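Local coordinates for protein arginine--tRNA ligase (Campylobacter jejuni, PDB 3FNR) that catalyses the ATP-dependent attachment of L-arginine to tRNA(Arg), releasing AMP and diphosphate, as a monomeric class I aminoacyl-tRNA synthetase, at residues V76-N81 with Y165-S170; D173-T178 with D223-K228; Y339-H344 with E449-M454; A345-V350 with K430-V435. The protein carries 1 engineered substitution. All blocks are in the same frame, centred on the assembly; numbering follows the deposited sequence.

Interaction 1: V76-N81 with Y165-S170; sequences VNDAGN and YVSERS. With SO4 (sulfate ion), chain E.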
loop_
_atom_site.group_PDB
_atom_site.type_symbol
_atom_site.label_atom_id
_atom_site.label_comp_id
_atom_site.label_asym_id
_atom_site.label_seq_id
_atom_site.Cartn_x
_atom_site.Cartn_y
_atom_site.Cartn_z
ATOM N N VAL A 76 7.807 12.363 -6.164
ATOM C CA VAL A 76 8.541 12.037 -7.389
ATOM C C VAL A 76 9.932 12.670 -7.363
ATOM O O VAL A 76 10.059 13.884 -7.432
ATOM C CB VAL A 76 7.774 12.515 -8.656
ATOM C CG1 VAL A 76 8.366 11.902 -9.892
ATOM C CG2 VAL A 76 6.285 12.178 -8.569
ATOM N N ASN A 77 10.969 11.847 -7.254
ATOM C CA ASN A 77 12.350 12.328 -7.266
ATOM C C ASN A 77 12.773 12.635 -8.694
ATOM O O ASN A 77 13.567 11.900 -9.280
ATOM C CB ASN A 77 13.308 11.290 -6.669
ATOM C CG ASN A 77 13.225 11.204 -5.152
ATOM O OD1 ASN A 77 13.735 12.068 -4.441
ATOM N ND2 ASN A 77 12.608 10.133 -4.648
ATOM N N ASP A 78 12.245 13.721 -9.249
ATOM C CA ASP A 78 12.387 13.978 -10.679
ATOM C C ASP A 78 13.325 15.131 -11.035
ATOM O O ASP A 78 13.153 15.782 -12.069
ATOM C CB ASP A 78 11.012 14.155 -11.334
ATOM C CG ASP A 78 10.306 15.438 -10.920
ATOM O OD1 ASP A 78 9.360 15.824 -11.635
ATOM O OD2 ASP A 78 10.674 16.066 -9.900
ATOM N N ALA A 79 14.315 15.374 -10.179
ATOM C CA ALA A 79 15.359 16.345 -10.474
ATOM C C ALA A 79 16.135 15.877 -11.696
ATOM O O ALA A 79 16.292 14.673 -11.897
ATOM C CB ALA A 79 16.292 16.494 -9.295
ATOM N N GLY A 80 16.603 16.834 -12.505
ATOM C CA GLY A 80 17.416 16.550 -13.689
ATOM C C GLY A 80 18.636 15.710 -13.360
ATOM O O GLY A 80 19.004 14.816 -14.114
ATOM N N ASN A 81 19.232 15.986 -12.203
ATOM C CA ASN A 81 20.402 15.266 -11.701
ATOM C C ASN A 81 20.077 13.836 -11.250
ATOM O O ASN A 81 20.954 12.970 -11.221
ATOM C CB ASN A 81 21.046 16.051 -10.547
ATOM C CG ASN A 81 21.250 17.535 -10.878
ATOM O OD1 ASN A 81 22.332 17.942 -11.311
ATOM N ND2 ASN A 81 20.206 18.345 -10.674
ATOM N N TYR A 165 0.516 13.223 -6.686
ATOM C CA TYR A 165 1.922 13.026 -7.031
ATOM C C TYR A 165 2.604 14.394 -7.029
ATOM O O TYR A 165 2.142 15.321 -7.705
ATOM C CB TYR A 165 2.050 12.328 -8.398
ATOM C CG TYR A 165 1.616 10.865 -8.377
ATOM C CD1 TYR A 165 0.262 10.510 -8.310
ATOM C CD2 TYR A 165 2.560 9.839 -8.408
ATOM C CE1 TYR A 165 -0.135 9.167 -8.267
ATOM C CE2 TYR A 165 2.170 8.494 -8.377
ATOM C CZ TYR A 165 0.825 8.168 -8.306
ATOM O OH TYR A 165 0.440 6.843 -8.278
ATOM N N VAL A 166 3.684 14.528 -6.260
ATOM C CA VAL A 166 4.385 15.816 -6.136
ATOM C C VAL A 166 5.817 15.753 -6.661
ATOM O O VAL A 166 6.504 14.754 -6.490
ATOM C CB VAL A 166 4.384 16.379 -4.676
ATOM C CG1 VAL A 166 3.033 16.779 -4.275
ATOM C CG2 VAL A 166 4.923 15.371 -3.683
ATOM N N SER A 167 6.265 16.841 -7.277
ATOM C CA SER A 167 7.577 16.895 -7.907
ATOM C C SER A 167 8.642 17.505 -6.997
ATOM O O SER A 167 8.402 18.515 -6.342
ATOM C CB SER A 167 7.493 17.677 -9.220
ATOM O OG SER A 167 8.778 17.876 -9.784
ATOM N N GLU A 168 9.809 16.868 -6.971
ATOM C CA GLU A 168 11.016 17.388 -6.329
ATOM C C GLU A 168 11.377 18.773 -6.882
ATOM O O GLU A 168 11.729 19.683 -6.124
ATOM C CB GLU A 168 12.177 16.403 -6.544
ATOM C CG GLU A 168 13.544 16.850 -6.007
ATOM C CD GLU A 168 14.622 15.776 -6.123
ATOM O OE1 GLU A 168 15.589 15.817 -5.326
ATOM O OE2 GLU A 168 14.513 14.891 -7.005
ATOM N N ARG A 169 11.247 18.925 -8.201
ATOM C CA ARG A 169 11.573 20.164 -8.910
ATOM C C ARG A 169 10.775 21.384 -8.456
ATOM O O ARG A 169 11.255 22.505 -8.569
ATOM C CB ARG A 169 11.441 19.979 -10.427
ATOM C CG ARG A 169 12.604 19.231 -11.061
ATOM C CD ARG A 169 12.782 19.611 -12.531
ATOM N NE ARG A 169 12.033 18.748 -13.446
ATOM C CZ ARG A 169 12.587 17.904 -14.315
ATOM N NH1 ARG A 169 13.909 17.788 -14.400
ATOM N NH2 ARG A 169 11.816 17.165 -15.102
ATOM N N SER A 170 9.575 21.171 -7.924
ATOM C CA SER A 170 8.759 22.279 -7.430
ATOM C C SER A 170 9.178 22.785 -6.040
ATOM O O SER A 170 8.525 23.671 -5.481
ATOM C CB SER A 170 7.270 21.915 -7.456
ATOM O OG SER A 170 6.913 21.085 -6.368
HETATM S S SO4 E . 16.653 20.310 -12.610
HETATM O O1 SO4 E . 16.642 21.757 -12.813
HETATM O O2 SO4 E . 15.999 19.662 -13.743
HETATM O O3 SO4 E . 18.032 19.835 -12.491
HETATM O O4 SO4 E . 15.933 19.986 -11.382
#
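V76 and S167 form a parallel beta bridge where strand 165-167 pairs with strand 69-76 in the sheet of the class I catalytic domain. V76 N donates to V166 O at 2.7 Å, and E168 N donates back to V76 O at 3.0 Å. Beyond the bridge the chain leaves the strands and side chains take over. S167 OG donates to D78 OD2 at 2.6 Å, on the syn lone pair of that oxygen. R169 N adds a weak bond to the same OD2. E168 runs out extended, with CG anti to the backbone N (chi1 176°). Its OE2 accepts A79 N at 3.2 Å from above the carboxylate plane, and A79 CB lies 3.3 Å from this OE2. The R169 guanidinium lies with D78 O over the centre of one face, 3.1 Å from CZ. R169 NH1 donates to sulfate O2 at 2.9 Å, and G80 N reaches the same oxygen weakly. R169 NH2 is salt-bridged to D141. The bonds to OD2 should restrict rotation of the D78 carboxylate. The sulfate, probably from the crystallisation liquor, marks a spot where R169, Y172 OH and, weakly, the G80 N-H can together hold an anion.

Interaction 2: D173-T178 with D223-K228; sequences DALNAT and DIVYHK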
loop_
_atom_site.group_PDB
_atom_site.type_symbol
_atom_site.label_atom_id
_atom_site.label_comp_id
_atom_site.label_asym_id
_atom_site.label_seq_id
_atom_site.Cartn_x
_atom_site.Cartn_y
_atom_site.Cartn_z
ATOM N N ASP A 173 12.694 26.469 -5.158
ATOM C CA ASP A 173 12.443 27.803 -4.630
ATOM C C ASP A 173 12.175 27.801 -3.122
ATOM O O ASP A 173 12.233 28.850 -2.489
ATOM C CB ASP A 173 11.251 28.441 -5.355
ATOM C CG ASP A 173 11.554 28.783 -6.815
ATOM O OD1 ASP A 173 12.714 29.147 -7.125
ATOM O OD2 ASP A 173 10.623 28.702 -7.654
ATOM N N ALA A 174 11.890 26.630 -2.553
ATOM C CA ALA A 174 11.455 26.514 -1.156
ATOM C C ALA A 174 12.587 26.293 -0.155
ATOM O O ALA A 174 12.357 26.244 1.059
ATOM C CB ALA A 174 10.404 25.410 -1.026
ATOM N N LEU A 175 13.806 26.157 -0.663
ATOM C CA LEU A 175 14.968 25.847 0.167
ATOM C C LEU A 175 15.325 26.975 1.139
ATOM O O LEU A 175 15.630 26.729 2.317
ATOM C CB LEU A 175 16.166 25.535 -0.727
ATOM C CG LEU A 175 17.521 25.292 -0.062
ATOM C CD1 LEU A 175 17.482 24.111 0.909
ATOM C CD2 LEU A 175 18.566 25.071 -1.131
ATOM N N ASN A 176 15.280 28.202 0.629
ATOM C CA ASN A 176 15.644 29.359 1.426
ATOM C C ASN A 176 14.760 29.547 2.659
ATOM O O ASN A 176 15.285 29.805 3.748
ATOM C CB ASN A 176 15.730 30.625 0.567
ATOM C CG ASN A 176 17.036 30.707 -0.215
ATOM O OD1 ASN A 176 17.407 29.774 -0.932
ATOM N ND2 ASN A 176 17.745 31.818 -0.067
ATOM N N ALA A 177 13.449 29.394 2.488
ATOM C CA ALA A 177 12.487 29.497 3.588
ATOM C C ALA A 177 12.730 28.440 4.674
ATOM O O ALA A 177 12.536 28.706 5.859
ATOM C CB ALA A 177 11.064 29.412 3.054
ATOM N N THR A 178 13.172 27.255 4.254
ATOM C CA THR A 178 13.550 26.174 5.167
ATOM C C THR A 178 14.791 26.557 5.979
ATOM O O THR A 178 14.795 26.434 7.206
ATOM C CB THR A 178 13.792 24.846 4.399
ATOM O OG1 THR A 178 12.582 24.447 3.742
ATOM C CG2 THR A 178 14.259 23.729 5.338
ATOM N N ASP A 223 14.735 16.570 1.587
ATOM C CA ASP A 223 13.785 15.818 2.407
ATOM C C ASP A 223 13.147 16.693 3.484
ATOM O O ASP A 223 11.931 16.629 3.701
ATOM C CB ASP A 223 14.475 14.596 3.024
ATOM C CG ASP A 223 13.519 13.425 3.251
ATOM O OD1 ASP A 223 12.346 13.486 2.808
ATOM O OD2 ASP A 223 13.948 12.433 3.880
ATOM N N ILE A 224 13.966 17.518 4.137
ATOM C CA ILE A 224 13.495 18.490 5.132
ATOM C C ILE A 224 12.498 19.514 4.552
ATOM O O ILE A 224 11.410 19.729 5.127
ATOM C CB ILE A 224 14.669 19.226 5.804
ATOM C CG1 ILE A 224 15.528 18.224 6.588
ATOM C CG2 ILE A 224 14.151 20.296 6.754
ATOM C CD1 ILE A 224 16.727 18.835 7.217
ATOM N N VAL A 225 12.868 20.101 3.411
ATOM C CA VAL A 225 12.011 21.027 2.639
ATOM C C VAL A 225 10.624 20.437 2.361
ATOM O O VAL A 225 9.610 21.079 2.629
ATOM C CB VAL A 225 12.686 21.420 1.287
ATOM C CG1 VAL A 225 11.723 22.166 0.366
ATOM C CG2 VAL A 225 13.945 22.253 1.521
ATOM N N TYR A 226 10.594 19.211 1.838
ATOM C CA TYR A 226 9.343 18.513 1.548
ATOM C C TYR A 226 8.527 18.285 2.816
ATOM O O TYR A 226 7.322 18.553 2.854
ATOM C CB TYR A 226 9.629 17.168 0.864
ATOM C CG TYR A 226 8.389 16.363 0.567
ATOM C CD1 TYR A 226 7.290 16.955 -0.053
ATOM C CD2 TYR A 226 8.314 15.005 0.888
ATOM C CE1 TYR A 226 6.145 16.235 -0.321
ATOM C CE2 TYR A 226 7.163 14.267 0.610
ATOM C CZ TYR A 226 6.086 14.895 0.008
ATOM O OH TYR A 226 4.943 14.199 -0.287
ATOM N N HIS A 227 9.192 17.790 3.852
ATOM C CA HIS A 227 8.525 17.522 5.117
ATOM C C HIS A 227 7.981 18.775 5.793
ATOM O O HIS A 227 6.909 18.730 6.409
ATOM C CB HIS A 227 9.439 16.725 6.034
ATOM C CG HIS A 227 9.394 15.255 5.770
ATOM N ND1 HIS A 227 10.137 14.653 4.776
ATOM C CD2 HIS A 227 8.663 14.272 6.345
ATOM C CE1 HIS A 227 9.880 13.358 4.766
ATOM N NE2 HIS A 227 8.989 13.101 5.708
ATOM N N LYS A 228 8.698 19.892 5.644
ATOM C CA LYS A 228 8.229 21.192 6.125
ATOM C C LYS A 228 6.889 21.558 5.480
ATOM O O LYS A 228 5.967 22.001 6.162
ATOM C CB LYS A 228 9.265 22.282 5.827
ATOM C CG LYS A 228 8.858 23.672 6.338
ATOM C CD LYS A 228 9.874 24.729 5.953
ATOM C CE LYS A 228 9.391 26.116 6.333
ATOM N NZ LYS A 228 8.409 26.624 5.338
HETATM O O HOH W 1 9.927 25.898 2.321
#
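T178 and V225 meet with their side chains at about a right angle. T178 OG1 lies 3.4 Å from V225 CG2. The hydroxyl stands anti to the carbonyl carbon, beside the backbone N (chi1 -61°). From there it donates to A174 O at 3.2 Å, one turn back in its own chain, so the polar atom is satisfied while it sits against a valine methyl. The methyl of T178 goes another way. Its CG2 meets I224 CG2 at 3.7 Å, and these two side chains cross obliquely. K228 slides past T178 in the opposite direction, with its CD 3.5 Å from T178 OG1. The two methyls of V225 divide the remaining partners. CG1 faces A174 CB at 3.8 Å. CG2 touches L175 CD1 at 4.0 Å, and the leucine crosses the valine at about a right angle.

The contact lies in the class I catalytic domain. It joins the start of helix 175-184 to helix 219-231, which leads into strand 237-243 of the parallel core. Y226 points away from the contact; its OH is hydrogen-bonded to E73 and its ring meets Y75, both on strand 69-76 of the same sheet. I224 also packs on A256 of helix 250-258 and on L260.

A water bridges the two segments. It donates to A174 O at 2.8 Å and accepts a weak bond from K228 NZ. The lysine chain is extended as far as CE and bends at its last torsion (chi4 -79°), which sets the direction of NZ.

Interaction 3: Y339-H344 with E449-M454; sequences YINYAH and EAKNKM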
loop_
_atom_site.group_PDB
_atom_site.type_symbol
_atom_site.label_atom_id
_atom_site.label_comp_id
_atom_site.label_asym_id
_atom_site.label_seq_id
_atom_site.Cartn_x
_atom_site.Cartn_y
_atom_site.Cartn_z
ATOM N N TYR A 339 -10.046 -20.054 0.256
ATOM C CA TYR A 339 -10.835 -20.554 1.357
ATOM C C TYR A 339 -11.857 -19.525 1.835
ATOM O O TYR A 339 -13.025 -19.868 2.067
ATOM C CB TYR A 339 -9.896 -20.979 2.485
ATOM C CG TYR A 339 -10.513 -21.905 3.516
ATOM C CD1 TYR A 339 -10.528 -21.552 4.863
ATOM C CD2 TYR A 339 -11.075 -23.132 3.145
ATOM C CE1 TYR A 339 -11.088 -22.390 5.822
ATOM C CE2 TYR A 339 -11.637 -23.984 4.100
ATOM C CZ TYR A 339 -11.637 -23.602 5.437
ATOM O OH TYR A 339 -12.180 -24.417 6.404
ATOM N N ILE A 340 -11.427 -18.264 1.931
ATOM C CA ILE A 340 -12.309 -17.178 2.336
ATOM C C ILE A 340 -13.343 -16.913 1.242
ATOM O O ILE A 340 -14.536 -16.834 1.535
ATOM C CB ILE A 340 -11.532 -15.889 2.731
ATOM C CG1 ILE A 340 -10.655 -16.151 3.963
ATOM C CG2 ILE A 340 -12.499 -14.759 3.030
ATOM C CD1 ILE A 340 -9.479 -15.201 4.127
ATOM N N ASN A 341 -12.893 -16.819 -0.010
ATOM C CA ASN A 341 -13.804 -16.676 -1.159
ATOM C C ASN A 341 -14.791 -17.835 -1.268
ATOM O O ASN A 341 -15.960 -17.634 -1.621
ATOM C CB ASN A 341 -13.032 -16.551 -2.489
ATOM C CG ASN A 341 -12.810 -15.105 -2.926
ATOM O OD1 ASN A 341 -13.634 -14.224 -2.673
ATOM N ND2 ASN A 341 -11.701 -14.865 -3.621
ATOM N N TYR A 342 -14.315 -19.042 -0.970
ATOM C CA TYR A 342 -15.151 -20.242 -1.000
ATOM C C TYR A 342 -16.312 -20.143 -0.006
ATOM O O TYR A 342 -17.427 -20.529 -0.336
ATOM C CB TYR A 342 -14.325 -21.514 -0.763
ATOM C CG TYR A 342 -15.088 -22.794 -1.051
ATOM C CD1 TYR A 342 -15.938 -22.888 -2.156
ATOM C CD2 TYR A 342 -14.957 -23.910 -0.223
ATOM C CE1 TYR A 342 -16.649 -24.048 -2.417
ATOM C CE2 TYR A 342 -15.665 -25.080 -0.478
ATOM C CZ TYR A 342 -16.506 -25.139 -1.580
ATOM O OH TYR A 342 -17.209 -26.291 -1.850
ATOM N N ALA A 343 -16.048 -19.590 1.180
ATOM C CA ALA A 343 -17.088 -19.325 2.172
ATOM C C ALA A 343 -18.175 -18.423 1.602
ATOM O O ALA A 343 -19.363 -18.748 1.683
ATOM C CB ALA A 343 -16.480 -18.715 3.419
ATOM N N HIS A 344 -17.751 -17.317 0.991
ATOM C CA HIS A 344 -18.645 -16.343 0.384
ATOM C C HIS A 344 -19.464 -16.945 -0.769
ATOM O O HIS A 344 -20.675 -16.720 -0.857
ATOM C CB HIS A 344 -17.837 -15.130 -0.106
ATOM C CG HIS A 344 -18.687 -13.983 -0.552
ATOM N ND1 HIS A 344 -19.077 -13.816 -1.862
ATOM C CD2 HIS A 344 -19.247 -12.965 0.141
ATOM C CE1 HIS A 344 -19.832 -12.735 -1.959
ATOM N NE2 HIS A 344 -19.950 -12.200 -0.758
ATOM N N GLU A 449 -12.308 -8.050 -4.233
ATOM C CA GLU A 449 -13.738 -8.224 -4.461
ATOM C C GLU A 449 -14.118 -9.689 -4.236
ATOM O O GLU A 449 -13.545 -10.589 -4.854
ATOM C CB GLU A 449 -14.086 -7.774 -5.883
ATOM C CG GLU A 449 -15.561 -7.829 -6.249
ATOM C CD GLU A 449 -15.828 -7.369 -7.685
ATOM O OE1 GLU A 449 -16.947 -7.609 -8.187
ATOM O OE2 GLU A 449 -14.922 -6.764 -8.312
ATOM N N ALA A 450 -15.073 -9.921 -3.337
ATOM C CA ALA A 450 -15.507 -11.272 -2.992
ATOM C C ALA A 450 -16.260 -11.938 -4.142
ATOM O O ALA A 450 -17.087 -11.308 -4.808
ATOM C CB ALA A 450 -16.371 -11.244 -1.738
ATOM N N LYS A 451 -15.967 -13.215 -4.360
ATOM C CA LYS A 451 -16.549 -13.983 -5.462
ATOM C C LYS A 451 -17.866 -14.641 -5.083
ATOM O O LYS A 451 -17.989 -15.230 -4.006
ATOM C CB LYS A 451 -15.578 -15.069 -5.921
ATOM C CG LYS A 451 -14.330 -14.553 -6.610
ATOM C CD LYS A 451 -13.393 -15.694 -6.944
ATOM C CE LYS A 451 -12.040 -15.180 -7.392
ATOM N NZ LYS A 451 -10.970 -16.143 -7.014
ATOM N N ASN A 452 -18.839 -14.545 -5.987
ATOM C CA ASN A 452 -20.122 -15.223 -5.843
ATOM C C ASN A 452 -20.078 -16.663 -6.348
ATOM O O ASN A 452 -20.887 -17.494 -5.926
ATOM C CB ASN A 452 -21.220 -14.456 -6.581
ATOM C CG ASN A 452 -21.522 -13.107 -5.955
ATOM O OD1 ASN A 452 -21.394 -12.922 -4.745
ATOM N ND2 ASN A 452 -21.943 -12.157 -6.783
ATOM N N LYS A 453 -19.136 -16.942 -7.250
ATOM C CA LYS A 453 -18.972 -18.258 -7.879
ATOM C C LYS A 453 -17.493 -18.626 -7.978
ATOM O O LYS A 453 -16.670 -17.773 -8.303
ATOM C CB LYS A 453 -19.575 -18.246 -9.286
ATOM C CG LYS A 453 -21.051 -18.618 -9.372
ATOM C CD LYS A 453 -21.239 -20.115 -9.615
ATOM C CE LYS A 453 -22.643 -20.423 -10.125
ATOM N NZ LYS A 453 -22.867 -21.884 -10.324
ATOM N N MET A 454 -17.161 -19.886 -7.703
ATOM C CA MET A 454 -15.790 -20.375 -7.889
ATOM C C MET A 454 -15.672 -21.105 -9.228
ATOM O O MET A 454 -14.886 -20.721 -10.098
ATOM C CB MET A 454 -15.348 -21.309 -6.753
ATOM C CG MET A 454 -15.514 -20.780 -5.320
ATOM S SD MET A 454 -14.617 -19.272 -4.862
ATOM C CE MET A 454 -12.927 -19.815 -4.865
HETATM O O HOH W 2 -11.535 -12.408 -5.308
#
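N341 and H344 lie one turn apart on helix 336-353, and the irregular tail 449-454 runs past them, with the CA atoms of N341 and K451 5.8 Å apart. The backbone of K451 is held at both its N-H and its C=O. K451 N donates to N341 OD1 at 3.1 Å, nearly straight (164°), from above the plane of the amide. K451 O accepts H344 ND1 at 2.8 Å. This oxygen lies in the plane of the imidazole, while ND1 stands well above the plane of the carbonyl. A450 CB covers one face of the H344 ring, 3.6 Å from its centroid, in a CH-pi contact almost on the ring normal.

In this way the last ordered residues, after helix 425-445, fold back on helix 336-353 within the helical DALR anticodon-binding domain. N341 also packs on F443 of helix 425-445.

N452 lies beside H344 and points the same way, its amide plane close to that of the ring. N452 OD1 is 3.2 Å from H344 CE1, at the ring edge. The aliphatic chain of K451 crosses the N341 amide at about a right angle. A water links N341 ND2 to E449 O. M454 CG meets the edge of the Y342 ring at CD1, 3.8 Å away. The methionine chain bends at chi2 (-61°), which places SD 3.9 Å from N341 CB.

Interaction 4: A345-V350 with K430-V435; sequences ARIHQV and KLFSLV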
loop_
_atom_site.group_PDB
_atom_site.type_symbol
_atom_site.label_atom_id
_atom_site.label_comp_id
_atom_site.label_asym_id
_atom_site.label_seq_id
_atom_site.Cartn_x
_atom_site.Cartn_y
_atom_site.Cartn_z
ATOM N N ALA A 345 -18.795 -17.709 -1.636
ATOM C CA ALA A 345 -19.431 -18.384 -2.774
ATOM C C ALA A 345 -20.416 -19.475 -2.334
ATOM O O ALA A 345 -21.472 -19.646 -2.941
ATOM C CB ALA A 345 -18.376 -18.969 -3.696
ATOM N N ARG A 346 -20.059 -20.200 -1.276
ATOM C CA ARG A 346 -20.909 -21.240 -0.709
ATOM C C ARG A 346 -22.239 -20.666 -0.216
ATOM O O ARG A 346 -23.293 -21.287 -0.398
ATOM C CB ARG A 346 -20.162 -21.970 0.409
ATOM C CG ARG A 346 -20.488 -23.436 0.505
ATOM C CD ARG A 346 -19.271 -24.337 0.494
ATOM N NE ARG A 346 -18.669 -24.555 1.806
ATOM C CZ ARG A 346 -19.034 -25.497 2.676
ATOM N NH1 ARG A 346 -20.032 -26.331 2.408
ATOM N NH2 ARG A 346 -18.394 -25.600 3.833
ATOM N N ILE A 347 -22.186 -19.467 0.372
ATOM C CA ILE A 347 -23.380 -18.737 0.826
ATOM C C ILE A 347 -24.238 -18.307 -0.356
ATOM O O ILE A 347 -25.459 -18.480 -0.341
ATOM C CB ILE A 347 -23.010 -17.498 1.691
ATOM C CG1 ILE A 347 -22.388 -17.953 3.006
ATOM C CG2 ILE A 347 -24.246 -16.629 1.983
ATOM C CD1 ILE A 347 -21.475 -16.970 3.669
ATOM N N HIS A 348 -23.591 -17.759 -1.383
ATOM C CA HIS A 348 -24.279 -17.328 -2.600
ATOM C C HIS A 348 -25.032 -18.483 -3.266
ATOM O O HIS A 348 -26.161 -18.309 -3.731
ATOM C CB HIS A 348 -23.287 -16.696 -3.581
ATOM C CG HIS A 348 -23.934 -16.111 -4.797
ATOM N ND1 HIS A 348 -24.511 -14.859 -4.804
ATOM C CD2 HIS A 348 -24.102 -16.610 -6.046
ATOM C CE1 HIS A 348 -25.002 -14.609 -6.006
ATOM N NE2 HIS A 348 -24.768 -15.656 -6.777
ATOM N N GLN A 349 -24.409 -19.659 -3.275
ATOM C CA GLN A 349 -24.990 -20.857 -3.875
ATOM C C GLN A 349 -26.152 -21.456 -3.089
ATOM O O GLN A 349 -27.131 -21.899 -3.692
ATOM C CB GLN A 349 -23.910 -21.912 -4.131
ATOM C CG GLN A 349 -23.406 -21.955 -5.581
ATOM C CD GLN A 349 -22.946 -20.600 -6.113
ATOM O OE1 GLN A 349 -23.660 -19.942 -6.876
ATOM N NE2 GLN A 349 -21.751 -20.179 -5.708
ATOM N N VAL A 350 -26.058 -21.462 -1.758
ATOM C CA VAL A 350 -27.153 -21.972 -0.929
ATOM C C VAL A 350 -28.415 -21.095 -1.056
ATOM O O VAL A 350 -29.534 -21.605 -1.010
ATOM C CB VAL A 350 -26.717 -22.276 0.556
ATOM C CG1 VAL A 350 -26.506 -21.012 1.372
ATOM C CG2 VAL A 350 -27.727 -23.173 1.247
ATOM N N LYS A 430 -30.312 -16.066 6.886
ATOM C CA LYS A 430 -30.073 -14.703 7.379
ATOM C C LYS A 430 -28.707 -14.616 8.060
ATOM O O LYS A 430 -27.952 -13.662 7.834
ATOM C CB LYS A 430 -31.173 -14.248 8.334
ATOM C CG LYS A 430 -31.130 -12.753 8.669
ATOM C CD LYS A 430 -32.155 -12.388 9.735
ATOM C CE LYS A 430 -31.918 -11.003 10.299
ATOM N NZ LYS A 430 -33.044 -10.580 11.179
ATOM N N LEU A 431 -28.400 -15.627 8.871
ATOM C CA LEU A 431 -27.086 -15.771 9.453
ATOM C C LEU A 431 -26.034 -15.718 8.351
ATOM O O LEU A 431 -25.106 -14.917 8.427
ATOM C CB LEU A 431 -26.970 -17.088 10.225
ATOM C CG LEU A 431 -25.578 -17.430 10.768
ATOM C CD1 LEU A 431 -25.096 -16.370 11.724
ATOM C CD2 LEU A 431 -25.565 -18.773 11.455
ATOM N N PHE A 432 -26.212 -16.548 7.325
ATOM C CA PHE A 432 -25.252 -16.664 6.227
ATOM C C PHE A 432 -25.089 -15.344 5.486
ATOM O O PHE A 432 -23.973 -14.985 5.107
ATOM C CB PHE A 432 -25.667 -17.771 5.251
ATOM C CG PHE A 432 -25.413 -19.175 5.757
ATOM C CD1 PHE A 432 -25.406 -20.238 4.866
ATOM C CD2 PHE A 432 -25.174 -19.436 7.107
ATOM C CE1 PHE A 432 -25.185 -21.532 5.305
ATOM C CE2 PHE A 432 -24.957 -20.733 7.562
ATOM C CZ PHE A 432 -24.959 -21.781 6.659
ATOM N N SER A 433 -26.193 -14.612 5.319
ATOM C CA SER A 433 -26.181 -13.340 4.592
ATOM C C SER A 433 -25.322 -12.320 5.313
ATOM O O SER A 433 -24.684 -11.478 4.683
ATOM C CB SER A 433 -27.593 -12.790 4.397
ATOM O OG SER A 433 -28.098 -12.252 5.601
ATOM N N LEU A 434 -25.289 -12.428 6.636
ATOM C CA LEU A 434 -24.458 -11.563 7.446
ATOM C C LEU A 434 -22.970 -11.941 7.394
ATOM O O LEU A 434 -22.109 -11.063 7.388
ATOM C CB LEU A 434 -24.976 -11.562 8.874
ATOM C CG LEU A 434 -24.470 -10.459 9.790
ATOM C CD1 LEU A 434 -24.915 -9.077 9.316
ATOM C CD2 LEU A 434 -25.014 -10.760 11.141
ATOM N N VAL A 435 -22.678 -13.240 7.356
ATOM C CA VAL A 435 -21.307 -13.743 7.167
ATOM C C VAL A 435 -20.753 -13.309 5.801
ATOM O O VAL A 435 -19.629 -12.822 5.705
ATOM C CB VAL A 435 -21.232 -15.286 7.324
ATOM C CG1 VAL A 435 -19.816 -15.811 7.095
ATOM C CG2 VAL A 435 -21.729 -15.708 8.717
#
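I347 and F432 form the close part of this helix pair, with the CA atoms of the two residues 6.1 Å apart. The axes of 345-350 and 430-435 approach to 9.5 Å, with a signed crossing angle of -144°. I347 brings two branches onto the backbone of the other helix. Its CG2 and CD1 each lie 3.5 Å from F432 O, and CG2 also touches F432 CB at 3.7 Å. The two side chains cross obliquely. CD1 goes on to V435 CG1 at 4.0 Å, a slacker contact made at about a right angle.

One turn along, V350 meets F432 from the rim. V350 CG1 lies in the plane of the ring, at its edge, 3.7 Å from F432 CD1. This methyl takes the crowded position between the backbone N and the carbonyl carbon (chi1 74°). The same ring makes edge-to-face contacts with F410 and Y414, so helix 398-416 packs against this ring as well. A bound sulfate, probably from the crystallisation liquor, lies about 4 Å from the side chain of V350.

The interface is otherwise small, and all five residues that touch are buried. R346, H348 and Q349 are partly exposed and do not meet 430-435. Their partners are elsewhere: R346 NH2 is hydrogen-bonded to N415 and H411, and H348 packs on N452.

Helices that run roughly antiparallel, inclined by about 36°, and meet through apolar faces, with a third helix against them, are in keeping with the all-helical DALR anticodon-binding domain.

In the fold
From the N terminus, interaction 1 is the first to close. It brings 165-170 back beside 76-81 after a mainly helical excursion of 83 residues, and so adds a strand to the catalytic sheet. Interaction 2 follows in series, closing the shorter loop from 173-178 to 223-228. The two touch where V166 packs on Y226. The other pair lies on the opposite side of the chain's centre, in the anticodon-binding domain. Interaction 3 closes the longest loop, from 339-344 to the C-terminal tail. Interaction 4 is nested inside it and uses the same helix, 336-353. N452 O and Q349 NE2 join these two contacts. No loops cross.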